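PDB 6WTE: B12-binding domain-containing protein from Kitasatospora setae, which binds cobalamin and a [4Fe-4S] cluster and acts as a radical S-adenosylmethionine methyltransferase (TsrM), one thought to methylate its substrate by non-radical chemistry. Local coordinates for residues V376-G381 against R391-A396; F380-E385 against L409-F414. All blocks are in the same frame, centred on the assembly; numbering follows the deposited sequence.

Interaction 1. Residues V376-G381 against R391-A396; sequences VEALFG and RACVDA
The aromatic ring of Phe380 meets helix 391-396 rim first. Phe380 CE1 lies 3.5 Å from Cys393 CB, which sits at the ring edge, close to the ring plane. The sulfur adds a sulfur-aromatic contact of the edge type: Cys393 SG is 4.8 Å from the centroid of the Phe380 ring and 76° off the ring normal.

The remaining contacts are purely apolar. One methyl of Val394, CG2, approaches the far end of the ring obliquely, 3.8 Å from Phe380 CZ, and the two side chains cross at about a right angle. Cys393 SG, swung anti to its own backbone N (chi1 -177°), extends from the helix toward the strand and also reaches Ala378 CB at 4.2 Å. The sulfur thus lies against both inward-pointing strand residues. Val390, one turn earlier in the same helix, also touches the Phe380 side chain. Replacing Phe380 by an alanine would probably leave Cys393 and Val394 without their aromatic partner and open a gap between helix and strand.

Strand 376-380 and helix 391-396 run antiparallel, their axes 10.1 Å apart at closest approach, with 173° between their N-to-C directions. This is the strand-to-helix packing of a beta-alpha-beta unit in the radical SAM core, whose superfamily belongs to the TIM-barrel clan.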
loop_
_atom_site.group_PDB
_atom_site.type_symbol
_atom_site.label_atom_id
_atom_site.label_comp_id
_atom_site.label_asym_id
_atom_site.label_seq_id
_atom_site.Cartn_x
_atom_site.Cartn_y
_atom_site.Cartn_z
ATOM N N VAL A 376 0.615 -17.076 -4.658
ATOM C CA VAL A 376 0.060 -17.331 -3.331
ATOM C C VAL A 376 1.036 -16.814 -2.286
ATOM O O VAL A 376 2.225 -17.161 -2.311
ATOM C CB VAL A 376 -0.224 -18.828 -3.126
ATOM C CG1 VAL A 376 -0.746 -19.089 -1.713
ATOM C CG2 VAL A 376 -1.220 -19.320 -4.160
ATOM N N GLU A 377 0.531 -16.015 -1.344
ATOM C CA GLU A 377 1.351 -15.361 -0.333
ATOM C C GLU A 377 1.111 -15.981 1.038
ATOM O O GLU A 377 -0.028 -16.288 1.399
ATOM C CB GLU A 377 1.049 -13.864 -0.269
ATOM C CG GLU A 377 1.143 -13.170 -1.607
ATOM C CD GLU A 377 2.431 -12.403 -1.775
ATOM O OE1 GLU A 377 3.438 -12.766 -1.122
ATOM O OE2 GLU A 377 2.435 -11.436 -2.564
ATOM N N ALA A 378 2.195 -16.178 1.786
ATOM C CA ALA A 378 2.143 -16.620 3.171
ATOM C C ALA A 378 2.886 -15.628 4.059
ATOM O O ALA A 378 3.869 -15.011 3.642
ATOM C CB ALA A 378 2.761 -18.012 3.332
ATOM N N LEU A 379 2.404 -15.470 5.290
ATOM C CA LEU A 379 3.058 -14.617 6.280
ATOM C C LEU A 379 3.320 -15.445 7.526
ATOM O O LEU A 379 2.389 -16.020 8.097
ATOM C CB LEU A 379 2.206 -13.389 6.612
ATOM C CG LEU A 379 2.727 -12.518 7.758
ATOM C CD1 LEU A 379 4.144 -12.013 7.492
ATOM C CD2 LEU A 379 1.770 -11.356 8.010
ATOM N N PHE A 380 4.583 -15.524 7.937
ATOM C CA PHE A 380 4.978 -16.329 9.081
ATOM C C PHE A 380 5.401 -15.438 10.239
ATOM O O PHE A 380 5.976 -14.369 10.037
ATOM C CB PHE A 380 6.125 -17.275 8.719
ATOM C CG PHE A 380 5.741 -18.324 7.719
ATOM C CD1 PHE A 380 4.545 -19.019 7.853
ATOM C CD2 PHE A 380 6.561 -18.607 6.637
ATOM C CE1 PHE A 380 4.182 -19.983 6.933
ATOM C CE2 PHE A 380 6.208 -19.574 5.715
ATOM C CZ PHE A 380 5.016 -20.259 5.858
ATOM N N GLY A 381 5.111 -15.896 11.455
ATOM C CA GLY A 381 5.500 -15.184 12.658
ATOM C C GLY A 381 4.366 -14.538 13.426
ATOM O O GLY A 381 4.630 -13.868 14.432
ATOM N N ARG A 391 6.341 -25.165 8.801
ATOM C CA ARG A 391 6.552 -26.294 7.894
ATOM C C ARG A 391 5.237 -26.794 7.316
ATOM O O ARG A 391 5.151 -27.098 6.117
ATOM C CB ARG A 391 7.261 -27.440 8.617
ATOM C CG ARG A 391 8.676 -27.152 9.043
ATOM C CD ARG A 391 9.382 -28.427 9.471
ATOM N NE ARG A 391 10.573 -28.144 10.268
ATOM C CZ ARG A 391 10.623 -28.247 11.592
ATOM N NH1 ARG A 391 9.551 -28.636 12.270
ATOM N NH2 ARG A 391 11.749 -27.968 12.236
ATOM N N ALA A 392 4.203 -26.892 8.156
ATOM C CA ALA A 392 2.906 -27.356 7.675
ATOM C C ALA A 392 2.365 -26.437 6.592
ATOM O O ALA A 392 1.827 -26.904 5.581
ATOM C CB ALA A 392 1.920 -27.449 8.835
ATOM N N CYS A 393 2.507 -25.123 6.782
ATOM C CA CYS A 393 2.046 -24.180 5.771
ATOM C C CYS A 393 2.895 -24.261 4.508
ATOM O O CYS A 393 2.354 -24.278 3.394
ATOM C CB CYS A 393 2.055 -22.757 6.333
ATOM S SG CYS A 393 1.427 -21.544 5.168
ATOM N N VAL A 394 4.223 -24.317 4.656
ATOM C CA VAL A 394 5.098 -24.441 3.491
ATOM C C VAL A 394 4.704 -25.657 2.666
ATOM O O VAL A 394 4.495 -25.563 1.451
ATOM C CB VAL A 394 6.574 -24.512 3.923
ATOM C CG1 VAL A 394 7.447 -25.017 2.775
ATOM C CG2 VAL A 394 7.056 -23.140 4.385
ATOM N N ASP A 395 4.563 -26.813 3.325
ATOM C CA ASP A 395 4.253 -28.049 2.609
ATOM C C ASP A 395 2.926 -27.952 1.872
ATOM O O ASP A 395 2.819 -28.364 0.710
ATOM C CB ASP A 395 4.232 -29.229 3.582
ATOM C CG ASP A 395 5.620 -29.626 4.045
ATOM O OD1 ASP A 395 6.605 -29.161 3.440
ATOM O OD2 ASP A 395 5.723 -30.402 5.013
ATOM N N ALA A 396 1.899 -27.417 2.532
ATOM C CA ALA A 396 0.586 -27.339 1.903
ATOM C C ALA A 396 0.563 -26.307 0.781
ATOM O O ALA A 396 0.013 -26.565 -0.295
ATOM C CB ALA A 396 -0.474 -27.013 2.948
#

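Interaction 2. Residues F380-E385 against L409-F414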
loop_
_atom_site.group_PDB
_atom_site.type_symbol
_atom_site.label_atom_id
_atom_site.label_comp_id
_atom_site.label_asym_id
_atom_site.label_seq_id
_atom_site.Cartn_x
_atom_site.Cartn_y
_atom_site.Cartn_z
ATOM N N PHE A 380 4.583 -15.524 7.937
ATOM C CA PHE A 380 4.978 -16.329 9.081
ATOM C C PHE A 380 5.401 -15.438 10.239
ATOM O O PHE A 380 5.976 -14.369 10.037
ATOM C CB PHE A 380 6.125 -17.275 8.719
ATOM C CG PHE A 380 5.741 -18.324 7.719
ATOM C CD1 PHE A 380 4.545 -19.019 7.853
ATOM C CD2 PHE A 380 6.561 -18.607 6.637
ATOM C CE1 PHE A 380 4.182 -19.983 6.933
ATOM C CE2 PHE A 380 6.208 -19.574 5.715
ATOM C CZ PHE A 380 5.016 -20.259 5.858
ATOM N N GLY A 381 5.111 -15.896 11.455
ATOM C CA GLY A 381 5.500 -15.184 12.658
ATOM C C GLY A 381 4.366 -14.538 13.426
ATOM O O GLY A 381 4.630 -13.868 14.432
ATOM N N MET A 382 3.119 -14.690 12.983
ATOM C CA MET A 382 1.981 -14.166 13.722
ATOM C C MET A 382 1.812 -14.960 15.019
ATOM O O MET A 382 2.426 -16.015 15.192
ATOM C CB MET A 382 0.727 -14.217 12.848
ATOM C CG MET A 382 0.731 -13.211 11.701
ATOM S SD MET A 382 0.651 -11.488 12.269
ATOM C CE MET A 382 -1.088 -11.345 12.649
ATOM N N PRO A 383 1.007 -14.463 15.960
ATOM C CA PRO A 383 0.868 -15.158 17.250
ATOM C C PRO A 383 0.432 -16.605 17.058
ATOM O O PRO A 383 -0.502 -16.895 16.303
ATOM C CB PRO A 383 -0.192 -14.329 17.982
ATOM C CG PRO A 383 -0.028 -12.946 17.412
ATOM C CD PRO A 383 0.244 -13.205 15.942
ATOM N N GLY A 384 1.145 -17.514 17.724
ATOM C CA GLY A 384 0.936 -18.941 17.604
ATOM C C GLY A 384 1.975 -19.664 16.770
ATOM O O GLY A 384 2.064 -20.899 16.844
ATOM N N GLU A 385 2.772 -18.931 15.992
ATOM C CA GLU A 385 3.680 -19.567 15.050
ATOM C C GLU A 385 4.787 -20.327 15.774
ATOM O O GLU A 385 5.426 -19.804 16.690
ATOM C CB GLU A 385 4.291 -18.527 14.109
ATOM C CG GLU A 385 4.942 -19.163 12.897
ATOM C CD GLU A 385 3.972 -19.324 11.733
ATOM O OE1 GLU A 385 3.604 -18.303 11.134
ATOM O OE2 GLU A 385 3.568 -20.469 11.432
ATOM N N LEU A 409 8.037 -12.780 6.570
ATOM C CA LEU A 409 8.398 -13.087 7.952
ATOM C C LEU A 409 8.292 -11.844 8.822
ATOM O O LEU A 409 8.890 -10.808 8.506
ATOM C CB LEU A 409 9.828 -13.630 8.055
ATOM C CG LEU A 409 10.087 -15.107 7.793
ATOM C CD1 LEU A 409 11.585 -15.356 7.701
ATOM C CD2 LEU A 409 9.481 -15.921 8.917
ATOM N N GLY A 410 7.577 -11.957 9.934
ATOM C CA GLY A 410 7.476 -10.863 10.879
ATOM C C GLY A 410 6.443 -9.829 10.463
ATOM O O GLY A 410 5.993 -9.772 9.319
ATOM N N LEU A 411 6.060 -8.985 11.424
ATOM C CA LEU A 411 5.029 -7.978 11.190
ATOM C C LEU A 411 5.480 -6.633 11.736
ATOM O O LEU A 411 5.708 -6.501 12.943
ATOM C CB LEU A 411 3.704 -8.381 11.843
ATOM C CG LEU A 411 2.600 -7.334 11.662
ATOM C CD1 LEU A 411 2.261 -7.184 10.188
ATOM C CD2 LEU A 411 1.362 -7.671 12.468
ATOM N N ARG A 412 5.575 -5.633 10.864
ATOM C CA ARG A 412 5.686 -4.257 11.338
ATOM C C ARG A 412 4.352 -3.822 11.934
ATOM O O ARG A 412 3.305 -3.953 11.289
ATOM C CB ARG A 412 6.086 -3.316 10.197
ATOM C CG ARG A 412 7.583 -3.191 9.970
ATOM C CD ARG A 412 8.199 -2.075 10.809
ATOM N NE ARG A 412 7.685 -0.764 10.418
ATOM C CZ ARG A 412 7.030 0.063 11.224
ATOM N NH1 ARG A 412 6.820 -0.257 12.498
ATOM N NH2 ARG A 412 6.604 1.227 10.757
ATOM N N LEU A 413 4.391 -3.308 13.167
ATOM C CA LEU A 413 3.191 -2.925 13.899
ATOM C C LEU A 413 2.834 -1.466 13.653
ATOM O O LEU A 413 3.706 -0.600 13.637
ATOM C CB LEU A 413 3.390 -3.148 15.398
ATOM C CG LEU A 413 3.610 -4.610 15.797
ATOM C CD1 LEU A 413 3.880 -4.710 17.275
ATOM C CD2 LEU A 413 2.400 -5.441 15.412
ATOM N N PHE A 414 1.539 -1.203 13.495
ATOM C CA PHE A 414 1.009 0.129 13.261
ATOM C C PHE A 414 -0.118 0.415 14.244
ATOM O O PHE A 414 -0.744 -0.516 14.765
ATOM C CB PHE A 414 0.520 0.268 11.811
ATOM C CG PHE A 414 1.642 0.335 10.818
ATOM C CD1 PHE A 414 2.235 -0.829 10.346
ATOM C CD2 PHE A 414 2.121 1.557 10.378
ATOM C CE1 PHE A 414 3.281 -0.773 9.441
ATOM C CE2 PHE A 414 3.165 1.618 9.469
ATOM C CZ PHE A 414 3.744 0.451 9.004
#
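Leu409 lies beside Phe380 as its parallel bridge partner, the CA atoms of Phe380 and Leu409 being 4.8 Å apart. With CG anti to the carbonyl carbon (chi1 -83°), the leucine brings its CD2 methyl to 3.6 Å from Phe380 CB, so the base of the phenylalanine is touched rather than its ring. The CA-H of Leu409 approaches the carbonyl oxygen of Phe380, with Leu409 CA 3.4 Å from Phe380 O. Val499 and Leu502 of helix 491-503 cover Leu409 as well.

At Gly410 the same oxygen accepts a nearly straight hydrogen bond, Gly410 N to Phe380 O at 2.9 Å, with an N-H...O angle of 165°. This pairing joins neighbouring parallel strands 373-380 and 404-412 of the radical SAM core where the first strand gives way to a loop. There Glu385 OE1 accepts from Gly381 N at 2.9 Å through its anti lone pair, and a type II turn runs from Met382 to Glu385.

Leu411 then points toward this loop, and its CD2 meets Met382 SD at 3.9 Å, the methionine chain being bent at chi2 and chi3. Farther along, Arg412 forms a salt bridge with Asp72, while Phe414 touches the bound cobalamin.

Overall arrangement
Both contacts are buried and start from the C-terminal end of strand 373-380, sharing Phe380 and Gly381, but they hold different neighbours. Interaction 1 joins the strand to the helix that follows it and relies on apolar and sulfur-aromatic packing. Interaction 2 links the strand end and its loop to the next parallel strand, combining a main-chain hydrogen bond with apolar side-chain contacts, one of them through a methionine sulfur. Phe380 divides its atoms between them: the ring serves the helix, the CB and carbonyl oxygen serve the strand. Their centres are 13 Å apart, and Leu379 CD1 packs 3.4 Å from Gly410 O between them. Interaction 1 lies away from the annotated sites, whereas 409-414 leads to the cobalamin pocket.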